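Local coordinates for hypothetical protein TM1010 (Thermotoga maritima, PDB 2F4P) that is of unknown function but belongs to the cupin superfamily of small beta-barrel proteins and forms a two-chain assembly, at residues A[52-57]-A[114-119]; A[79-84]-A[103-108]; A[64-69]-A[119-124]. All blocks are in the same frame, centred on the assembly; numbering follows the deposited sequence.

Interaction 1. Residues A[52-57]-A[114-119]; sequences DVVFEP and ELVHIG
Phe55 and His117 meet rim to rim. Their planes are turned by 20°, and neither ring lies over the other. CE1 of Phe55 comes 3.6 Å from NE2 of His117. CG of His117 lies between its backbone N and carbonyl carbon (chi1 77°), which brings the ring toward Val53 and Phe55. Val53 lies beside His117 and points the same way, its CB over one face of the imidazole, offset toward the rim. The other nitrogen is also held: ND1 of His117 donates to the carbonyl O of Ile118 at 2.9 Å, from above that carbonyl plane. Leu115 runs alongside Phe55, with CD2 4.1 Å from CD1 of the ring. Strands 52-55 and 115-119 are antiparallel neighbours in one sheet of the cupin barrel. Val53 pairs with His117 and Phe55 with Leu115 in hydrogen-bonded pairs. The straightest bond runs from Phe55 N to Leu115 O, at 172°. The opposite face carries Asp52, Val54, Val116 and Ile118. There Val54 and Val116 lie side by side. Beyond the strands, one water donates to OE1 of both Glu56 and Glu114, two like charges 4.3 Å apart. The other carboxylate oxygens form salt bridges, Glu56 with Arg20 and Glu114 with Arg76.

Interaction 2. Residues A[79-84]-A[103-108]; sequences GFYQER and VVHWHG. With EDO (1,2-ethanediol), chain F; EDO (1,2-ethanediol), chain G.
Trp106 and Gln82 are paired in neighbouring antiparallel strands of the cupin barrel, and their side chains cross on one face of the sheet. The backbones are joined by five bonds. Phe80 pairs with Gly108 and Gln82 with Trp106, each through two N-H...O bonds. Arg84 N adds one more to Val104 O, at 2.9 Å. Among side chains, Trp106 NE1 donates to a lone pair of Gln82 OE1 at 2.9 Å, nearly in the indole plane. The amide is turned 74° from the indole. CG of Gln82 is anti to the backbone N (chi1 -179°), and the extended chain carries OE1 on to the indole N-H. Apolar packing joins the same face: CB of Phe80 touches CH2 of Trp106 at 3.9 Å. Ala143 of helix 137-144 covers Trp106 and Gln82. On the other face, the Tyr81 and His105 rings meet obliquely, their planes at 42°. CG1 of Val103 packs on CG of Glu83 at 3.6 Å. Bound molecules take further bonds. Gln82 NE2, also bonded to Lys86 O, and Glu83 N each donate to a 1,2-ethanediol, and His107 NE2 is hydrogen-bonded to an unknown ligand. Within the segments, His105 ND1 donates to Val103 O, and Tyr81 OH donates at 2.6 Å to the anti lone pair of Glu83 OE2.

Interaction 3. Residues A[64-69]-A[119-124]; sequences HSHPGG and GISTQV
Gly68 and Gly69 close a type I turn that begins at His66, and they meet the 119-124 segment, with CA of Gly68 4.6 Å from CA of Gln123. The turn presents the carbonyl O of Gly68 to two side chains. Thr122 OG1 donates to it at 2.7 Å from above the carbonyl plane. Gln123 NE2 donates to it at 2.8 Å from the opposite face, tilted 26° from the plane. This oxygen is thus gripped on both sides. OG1 of Thr122 lies between its backbone N and carbonyl carbon (chi1 53°), a placement that turns it toward Gly68 O. A weak backbone bond runs from Thr122 N to Gly69 O. Gly68 CA makes a CA-H...O contact with Thr122 O at 3.3 Å. Water also lies between the backbones, near Gly69 O and Thr122 O. CE1 of His66 approaches Ser121 OG at 3.7 Å, but that hydroxyl is hydrogen-bonded to Tyr51 OH. NE2 atoms of His64 and His66 bond to an unknown ligand, which may mark a pocket. The contact sets the turn between strands 60-65 and 70-75 against Ser121, Thr122 and Gln123. Thr122 packs on Ile71 of strand 70-75. Phe46 of the second subunit packs on Gln123, whose NE2 also makes a weak hydrogen bond to Val45 O of that subunit.

Overall arrangement
Interactions 1 and 2 are regular antiparallel strand pairs, partly buried. Interaction 3 is buried but smaller, and involves a turn. Interactions 1 and 3 share strand 115-121 and Gly119, yet lie on opposite sides of the chain's centre, about 17 Å apart between centres. Interactions 1 and 2 belong to different sheets and meet where His117 NE2 lies 3.2 Å from His107 CE1. Interactions 2 and 3 meet through neighbouring strands 105-109 and 60-65, with a probable hydrogen bond from His105 N to His64 O. Interaction 2 adds a side-chain hydrogen bond between strands to its backbone ladder; side-chain bonds to a backbone carbonyl dominate interaction 3. Interactions 1 and 3 both border the second subunit; interaction 2 does not.

Interaction 1. Residues A[52-57]-A[114-119]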
loop_
_atom_site.group_PDB
_atom_site.type_symbol
_atom_site.label_atom_id
_atom_site.label_comp_id
_atom_site.label_asym_id
_atom_site.label_seq_id
_atom_site.Cartn_x
_atom_site.Cartn_y
_atom_site.Cartn_z
ATOM N N ASP A 52 6.068 0.229 -5.887
ATOM C CA ASP A 52 6.431 -1.159 -5.626
ATOM C C ASP A 52 7.885 -1.265 -6.016
ATOM O O ASP A 52 8.242 -0.843 -7.130
ATOM C CB ASP A 52 5.587 -2.080 -6.502
ATOM C CG ASP A 52 5.607 -3.523 -6.023
ATOM O OD1 ASP A 52 5.683 -3.771 -4.801
ATOM O OD2 ASP A 52 5.524 -4.416 -6.874
ATOM N N VAL A 53 8.721 -1.787 -5.114
ATOM C CA VAL A 53 10.185 -1.789 -5.279
ATOM C C VAL A 53 10.757 -3.204 -5.112
ATOM O O VAL A 53 10.388 -3.915 -4.165
ATOM C CB VAL A 53 10.893 -0.894 -4.229
ATOM C CG1 VAL A 53 12.379 -0.599 -4.640
ATOM C CG2 VAL A 53 10.123 0.391 -3.995
ATOM N N VAL A 54 11.660 -3.602 -6.006
ATOM C CA VAL A 54 12.476 -4.807 -5.806
ATOM C C VAL A 54 13.926 -4.395 -5.648
ATOM O O VAL A 54 14.465 -3.699 -6.520
ATOM C CB VAL A 54 12.411 -5.773 -7.006
ATOM C CG1 VAL A 54 13.211 -7.056 -6.698
ATOM C CG2 VAL A 54 10.967 -6.081 -7.362
ATOM N N PHE A 55 14.539 -4.811 -4.540
ATOM C CA PHE A 55 15.980 -4.662 -4.303
ATOM C C PHE A 55 16.587 -6.050 -4.493
ATOM O O PHE A 55 16.223 -6.994 -3.786
ATOM C CB PHE A 55 16.284 -4.264 -2.873
ATOM C CG PHE A 55 15.799 -2.891 -2.484
ATOM C CD1 PHE A 55 14.506 -2.702 -2.047
ATOM C CD2 PHE A 55 16.643 -1.819 -2.536
ATOM C CE1 PHE A 55 14.053 -1.427 -1.693
ATOM C CE2 PHE A 55 16.218 -0.569 -2.195
ATOM C CZ PHE A 55 14.903 -0.377 -1.750
ATOM N N GLU A 56 17.539 -6.180 -5.408
ATOM C CA GLU A 56 18.305 -7.435 -5.496
ATOM C C GLU A 56 19.239 -7.539 -4.296
ATOM O O GLU A 56 19.516 -6.541 -3.654
ATOM C CB GLU A 56 19.111 -7.470 -6.786
ATOM C CG GLU A 56 18.228 -7.461 -8.043
ATOM C CD GLU A 56 17.222 -8.565 -8.094
ATOM O OE1 GLU A 56 17.500 -9.683 -7.581
ATOM O OE2 GLU A 56 16.141 -8.335 -8.687
ATOM N N PRO A 57 19.741 -8.750 -3.992
ATOM C CA PRO A 57 20.597 -8.876 -2.818
ATOM C C PRO A 57 21.720 -7.843 -2.796
ATOM O O PRO A 57 22.367 -7.595 -3.812
ATOM C CB PRO A 57 21.130 -10.308 -2.923
ATOM C CG PRO A 57 20.131 -11.041 -3.678
ATOM C CD PRO A 57 19.530 -10.046 -4.662
ATOM N N GLU A 114 16.631 -11.140 -2.006
ATOM C CA GLU A 114 15.974 -9.940 -2.488
ATOM C C GLU A 114 14.959 -9.428 -1.451
ATOM O O GLU A 114 14.512 -10.177 -0.563
ATOM C CB GLU A 114 15.289 -10.233 -3.823
ATOM C CG GLU A 114 13.946 -10.884 -3.649
ATOM C CD GLU A 114 13.424 -11.501 -4.907
ATOM O OE1 GLU A 114 13.762 -11.017 -6.018
ATOM O OE2 GLU A 114 12.684 -12.501 -4.761
ATOM N N LEU A 115 14.604 -8.159 -1.565
ATOM C CA LEU A 115 13.497 -7.565 -0.799
ATOM C C LEU A 115 12.534 -6.921 -1.783
ATOM O O LEU A 115 12.954 -6.230 -2.708
ATOM C CB LEU A 115 13.989 -6.517 0.194
ATOM C CG LEU A 115 12.904 -5.718 0.938
ATOM C CD1 LEU A 115 12.259 -6.550 2.022
ATOM C CD2 LEU A 115 13.493 -4.438 1.497
ATOM N N VAL A 116 11.248 -7.205 -1.598
ATOM C CA VAL A 116 10.189 -6.570 -2.364
ATOM C C VAL A 116 9.236 -5.938 -1.388
ATOM O O VAL A 116 8.801 -6.587 -0.415
ATOM C CB VAL A 116 9.401 -7.572 -3.227
ATOM C CG1 VAL A 116 8.368 -6.833 -4.130
ATOM C CG2 VAL A 116 10.370 -8.438 -4.046
ATOM N N HIS A 117 8.897 -4.680 -1.645
ATOM C CA HIS A 117 7.953 -4.005 -0.797
ATOM C C HIS A 117 7.155 -2.935 -1.548
ATOM O O HIS A 117 7.600 -2.415 -2.582
ATOM C CB HIS A 117 8.660 -3.420 0.447
ATOM C CG HIS A 117 9.425 -2.171 0.187
ATOM N ND1 HIS A 117 8.821 -0.937 0.103
ATOM C CD2 HIS A 117 10.753 -1.955 0.019
ATOM C CE1 HIS A 117 9.737 -0.021 -0.150
ATOM N NE2 HIS A 117 10.920 -0.609 -0.187
ATOM N N ILE A 118 5.965 -2.649 -1.016
ATOM C CA ILE A 118 5.196 -1.483 -1.380
ATOM C C ILE A 118 5.691 -0.336 -0.512
ATOM O O ILE A 118 6.001 -0.519 0.676
ATOM C CB ILE A 118 3.674 -1.722 -1.167
ATOM C CG1 ILE A 118 3.162 -2.808 -2.138
ATOM C CG2 ILE A 118 2.871 -0.424 -1.375
ATOM C CD1 ILE A 118 1.936 -3.540 -1.658
ATOM N N GLY A 119 5.848 0.838 -1.111
ATOM C CA GLY A 119 6.167 2.041 -0.349
ATOM C C GLY A 119 5.071 3.064 -0.519
ATOM O O GLY A 119 4.528 3.205 -1.622
HETATM O O HOH W 1 16.211 -11.716 -7.107
#

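Interaction 2. Residues A[79-84]-A[103-108]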
loop_
_atom_site.group_PDB
_atom_site.type_symbol
_atom_site.label_atom_id
_atom_site.label_comp_id
_atom_site.label_asym_id
_atom_site.label_seq_id
_atom_site.Cartn_x
_atom_site.Cartn_y
_atom_site.Cartn_z
ATOM N N GLY A 79 14.949 -8.136 4.093
ATOM C CA GLY A 79 15.697 -6.908 4.026
ATOM C C GLY A 79 15.998 -6.297 5.358
ATOM O O GLY A 79 15.831 -6.914 6.397
ATOM N N PHE A 80 16.426 -5.050 5.290
ATOM C CA PHE A 80 16.830 -4.274 6.445
ATOM C C PHE A 80 16.326 -2.858 6.332
ATOM O O PHE A 80 16.254 -2.300 5.228
ATOM C CB PHE A 80 18.354 -4.237 6.563
ATOM C CG PHE A 80 18.928 -5.533 6.940
ATOM C CD1 PHE A 80 19.155 -6.508 5.970
ATOM C CD2 PHE A 80 19.214 -5.825 8.253
ATOM C CE1 PHE A 80 19.688 -7.749 6.330
ATOM C CE2 PHE A 80 19.736 -7.047 8.609
ATOM C CZ PHE A 80 19.976 -8.014 7.640
ATOM N N TYR A 81 15.972 -2.311 7.497
ATOM C CA TYR A 81 15.633 -0.917 7.685
ATOM C C TYR A 81 16.504 -0.365 8.820
ATOM O O TYR A 81 16.640 -0.987 9.850
ATOM C CB TYR A 81 14.154 -0.770 8.041
ATOM C CG TYR A 81 13.732 0.596 8.547
ATOM C CD1 TYR A 81 13.646 1.692 7.695
ATOM C CD2 TYR A 81 13.443 0.801 9.899
ATOM C CE1 TYR A 81 13.250 2.927 8.148
ATOM C CE2 TYR A 81 13.052 2.055 10.363
ATOM C CZ TYR A 81 12.956 3.115 9.484
ATOM O OH TYR A 81 12.565 4.366 9.926
ATOM N N GLN A 82 17.098 0.800 8.613
ATOM C CA GLN A 82 17.921 1.411 9.635
ATOM C C GLN A 82 17.762 2.911 9.668
ATOM O O GLN A 82 17.902 3.575 8.641
ATOM C CB GLN A 82 19.380 1.082 9.413
ATOM C CG GLN A 82 20.309 1.693 10.499
ATOM C CD GLN A 82 21.714 1.119 10.453
ATOM O OE1 GLN A 82 22.383 1.149 9.409
ATOM N NE2 GLN A 82 22.187 0.609 11.592
ATOM N N GLU A 83 17.511 3.430 10.870
ATOM C CA GLU A 83 17.551 4.858 11.156
ATOM C C GLU A 83 18.952 5.296 11.570
ATOM O O GLU A 83 19.699 4.550 12.193
ATOM C CB GLU A 83 16.524 5.194 12.251
ATOM C CG GLU A 83 15.105 4.917 11.780
ATOM C CD GLU A 83 14.048 5.065 12.827
ATOM O OE1 GLU A 83 14.395 5.494 13.942
ATOM O OE2 GLU A 83 12.859 4.807 12.499
ATOM N N ARG A 84 19.311 6.518 11.196
ATOM C CA ARG A 84 20.619 7.072 11.546
ATOM C C ARG A 84 20.898 6.882 13.038
ATOM O O ARG A 84 20.102 7.286 13.877
ATOM C CB ARG A 84 20.631 8.556 11.169
ATOM C CG ARG A 84 21.940 9.231 11.254
ATOM C CD ARG A 84 22.202 10.020 9.952
ATOM N NE ARG A 84 23.078 9.239 9.123
ATOM C CZ ARG A 84 23.489 9.519 7.887
ATOM N NH1 ARG A 84 23.083 10.574 7.190
ATOM N NH2 ARG A 84 24.305 8.658 7.334
ATOM N N VAL A 103 12.803 11.582 9.509
ATOM C CA VAL A 103 13.744 10.615 10.076
ATOM C C VAL A 103 14.687 10.127 8.954
ATOM O O VAL A 103 14.234 9.684 7.892
ATOM C CB VAL A 103 13.024 9.469 10.807
ATOM C CG1 VAL A 103 13.999 8.329 11.205
ATOM C CG2 VAL A 103 12.340 9.998 12.057
ATOM N N VAL A 104 15.983 10.234 9.192
ATOM C CA VAL A 104 16.981 9.824 8.210
ATOM C C VAL A 104 17.191 8.320 8.293
ATOM O O VAL A 104 17.379 7.780 9.378
ATOM C CB VAL A 104 18.279 10.636 8.340
ATOM C CG1 VAL A 104 19.345 10.071 7.358
ATOM C CG2 VAL A 104 17.995 12.116 8.076
ATOM N N HIS A 105 17.089 7.624 7.159
ATOM C CA HIS A 105 17.085 6.149 7.201
ATOM C C HIS A 105 17.521 5.597 5.837
ATOM O O HIS A 105 17.665 6.343 4.851
ATOM C CB HIS A 105 15.676 5.660 7.502
ATOM C CG HIS A 105 14.740 5.928 6.373
ATOM N ND1 HIS A 105 14.172 7.171 6.182
ATOM C CD2 HIS A 105 14.380 5.176 5.311
ATOM C CE1 HIS A 105 13.450 7.150 5.077
ATOM N NE2 HIS A 105 13.569 5.958 4.527
ATOM N N TRP A 106 17.787 4.314 5.802
ATOM C CA TRP A 106 17.879 3.605 4.518
ATOM C C TRP A 106 17.121 2.315 4.656
ATOM O O TRP A 106 16.865 1.855 5.784
ATOM C CB TRP A 106 19.327 3.343 4.114
ATOM C CG TRP A 106 20.091 2.440 5.044
ATOM C CD1 TRP A 106 20.783 2.828 6.140
ATOM C CD2 TRP A 106 20.240 1.012 4.957
ATOM N NE1 TRP A 106 21.373 1.742 6.736
ATOM C CE2 TRP A 106 21.048 0.612 6.042
ATOM C CE3 TRP A 106 19.806 0.033 4.044
ATOM C CZ2 TRP A 106 21.426 -0.730 6.254
ATOM C CZ3 TRP A 106 20.166 -1.300 4.256
ATOM C CH2 TRP A 106 20.974 -1.670 5.348
ATOM N N HIS A 107 16.749 1.737 3.516
ATOM C CA HIS A 107 16.250 0.365 3.519
ATOM C C HIS A 107 16.778 -0.376 2.312
ATOM O O HIS A 107 17.210 0.222 1.332
ATOM C CB HIS A 107 14.702 0.308 3.574
ATOM C CG HIS A 107 13.995 1.228 2.620
ATOM N ND1 HIS A 107 13.361 0.767 1.482
ATOM C CD2 HIS A 107 13.791 2.561 2.649
ATOM C CE1 HIS A 107 12.825 1.785 0.837
ATOM N NE2 HIS A 107 13.085 2.890 1.514
ATOM N N GLY A 108 16.701 -1.693 2.363
ATOM C CA GLY A 108 17.182 -2.467 1.238
ATOM C C GLY A 108 17.212 -3.934 1.505
ATOM O O GLY A 108 16.736 -4.408 2.522
HETATM C C1 EDO F . 14.731 1.267 13.984
HETATM O O1 EDO F . 13.603 0.414 13.759
HETATM C C2 EDO F . 15.719 0.887 12.893
HETATM O O2 EDO F . 16.931 1.620 12.999
HETATM C C1 EDO G . 23.465 -2.305 12.607
HETATM O O1 EDO G . 22.414 -2.691 13.467
HETATM C C2 EDO G . 24.342 -1.211 13.175
HETATM O O2 EDO G . 24.985 -0.602 12.061
#

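Interaction 3. Residues A[64-69]-A[119-124]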
loop_
_atom_site.group_PDB
_atom_site.type_symbol
_atom_site.label_atom_id
_atom_site.label_comp_id
_atom_site.label_asym_id
_atom_site.label_seq_id
_atom_site.Cartn_x
_atom_site.Cartn_y
_atom_site.Cartn_z
ATOM N N HIS A 64 18.350 8.869 3.388
ATOM C CA HIS A 64 17.447 9.910 2.997
ATOM C C HIS A 64 16.330 10.083 4.038
ATOM O O HIS A 64 16.180 9.271 4.948
ATOM C CB HIS A 64 16.869 9.597 1.613
ATOM C CG HIS A 64 16.007 8.376 1.555
ATOM N ND1 HIS A 64 16.477 7.098 1.806
ATOM C CD2 HIS A 64 14.707 8.237 1.207
ATOM C CE1 HIS A 64 15.487 6.233 1.644
ATOM N NE2 HIS A 64 14.406 6.899 1.278
ATOM N N SER A 65 15.535 11.118 3.854
ATOM C CA SER A 65 14.345 11.353 4.658
ATOM C C SER A 65 13.229 11.931 3.776
ATOM O O SER A 65 13.485 12.520 2.695
ATOM C CB SER A 65 14.674 12.319 5.821
ATOM O OG SER A 65 14.907 13.642 5.339
ATOM N N HIS A 66 12.003 11.772 4.259
ATOM C CA HIS A 66 10.827 12.346 3.637
ATOM C C HIS A 66 10.192 13.303 4.644
ATOM O O HIS A 66 9.849 12.885 5.744
ATOM C CB HIS A 66 9.801 11.258 3.345
ATOM C CG HIS A 66 10.147 10.404 2.168
ATOM N ND1 HIS A 66 9.689 10.686 0.898
ATOM C CD2 HIS A 66 10.926 9.309 2.057
ATOM C CE1 HIS A 66 10.168 9.790 0.056
ATOM N NE2 HIS A 66 10.914 8.939 0.734
ATOM N N PRO A 67 9.968 14.545 4.246
ATOM C CA PRO A 67 9.284 15.494 5.116
ATOM C C PRO A 67 7.905 15.012 5.604
ATOM O O PRO A 67 7.480 15.366 6.702
ATOM C CB PRO A 67 9.097 16.721 4.229
ATOM C CG PRO A 67 10.080 16.616 3.195
ATOM C CD PRO A 67 10.389 15.157 2.979
ATOM N N GLY A 68 7.197 14.249 4.775
ATOM C CA GLY A 68 5.879 13.774 5.121
ATOM C C GLY A 68 5.828 12.391 5.714
ATOM O O GLY A 68 4.753 11.928 6.115
ATOM N N GLY A 69 6.954 11.703 5.760
ATOM C CA GLY A 69 6.952 10.341 6.281
ATOM C C GLY A 69 6.777 9.304 5.164
ATOM O O GLY A 69 6.563 9.635 3.960
ATOM N N GLY A 119 5.848 0.838 -1.111
ATOM C CA GLY A 119 6.167 2.041 -0.349
ATOM C C GLY A 119 5.071 3.064 -0.519
ATOM O O GLY A 119 4.528 3.205 -1.622
ATOM N N ILE A 120 4.726 3.755 0.574
ATOM C CA ILE A 120 3.734 4.816 0.548
ATOM C C ILE A 120 4.424 6.084 1.051
ATOM O O ILE A 120 4.875 6.116 2.203
ATOM C CB ILE A 120 2.542 4.486 1.447
ATOM C CG1 ILE A 120 1.973 3.118 1.092
ATOM C CG2 ILE A 120 1.465 5.544 1.323
ATOM C CD1 ILE A 120 0.969 2.577 2.061
ATOM N N SER A 121 4.567 7.080 0.185
ATOM C CA SER A 121 5.040 8.401 0.606
ATOM C C SER A 121 3.801 9.219 1.019
ATOM O O SER A 121 2.974 9.570 0.186
ATOM C CB SER A 121 5.787 9.112 -0.515
ATOM O OG SER A 121 6.912 8.387 -0.922
ATOM N N THR A 122 3.710 9.524 2.304
ATOM C CA THR A 122 2.586 10.222 2.878
ATOM C C THR A 122 2.855 11.719 2.890
ATOM O O THR A 122 4.022 12.158 2.913
ATOM C CB THR A 122 2.318 9.703 4.292
ATOM O OG1 THR A 122 3.532 9.757 5.071
ATOM C CG2 THR A 122 1.859 8.256 4.217
ATOM N N GLN A 123 1.784 12.494 2.882
ATOM C CA GLN A 123 1.847 13.949 3.015
ATOM C C GLN A 123 2.871 14.549 2.067
ATOM O O GLN A 123 3.745 15.311 2.469
ATOM C CB GLN A 123 2.149 14.324 4.462
ATOM C CG GLN A 123 1.084 13.817 5.419
ATOM C CD GLN A 123 1.471 13.946 6.882
ATOM O OE1 GLN A 123 0.760 14.609 7.635
ATOM N NE2 GLN A 123 2.580 13.261 7.312
ATOM N N VAL A 124 2.730 14.190 0.794
ATOM C CA VAL A 124 3.664 14.589 -0.245
ATOM C C VAL A 124 3.808 16.106 -0.336
ATOM O O VAL A 124 4.883 16.603 -0.619
ATOM C CB VAL A 124 3.277 13.947 -1.610
ATOM C CG1 VAL A 124 4.086 14.544 -2.785
ATOM C CG2 VAL A 124 3.486 12.447 -1.529
HETATM O O HOH W 2 6.593 14.754 2.039
HETATM O O HOH W 3 6.610 11.729 1.955
#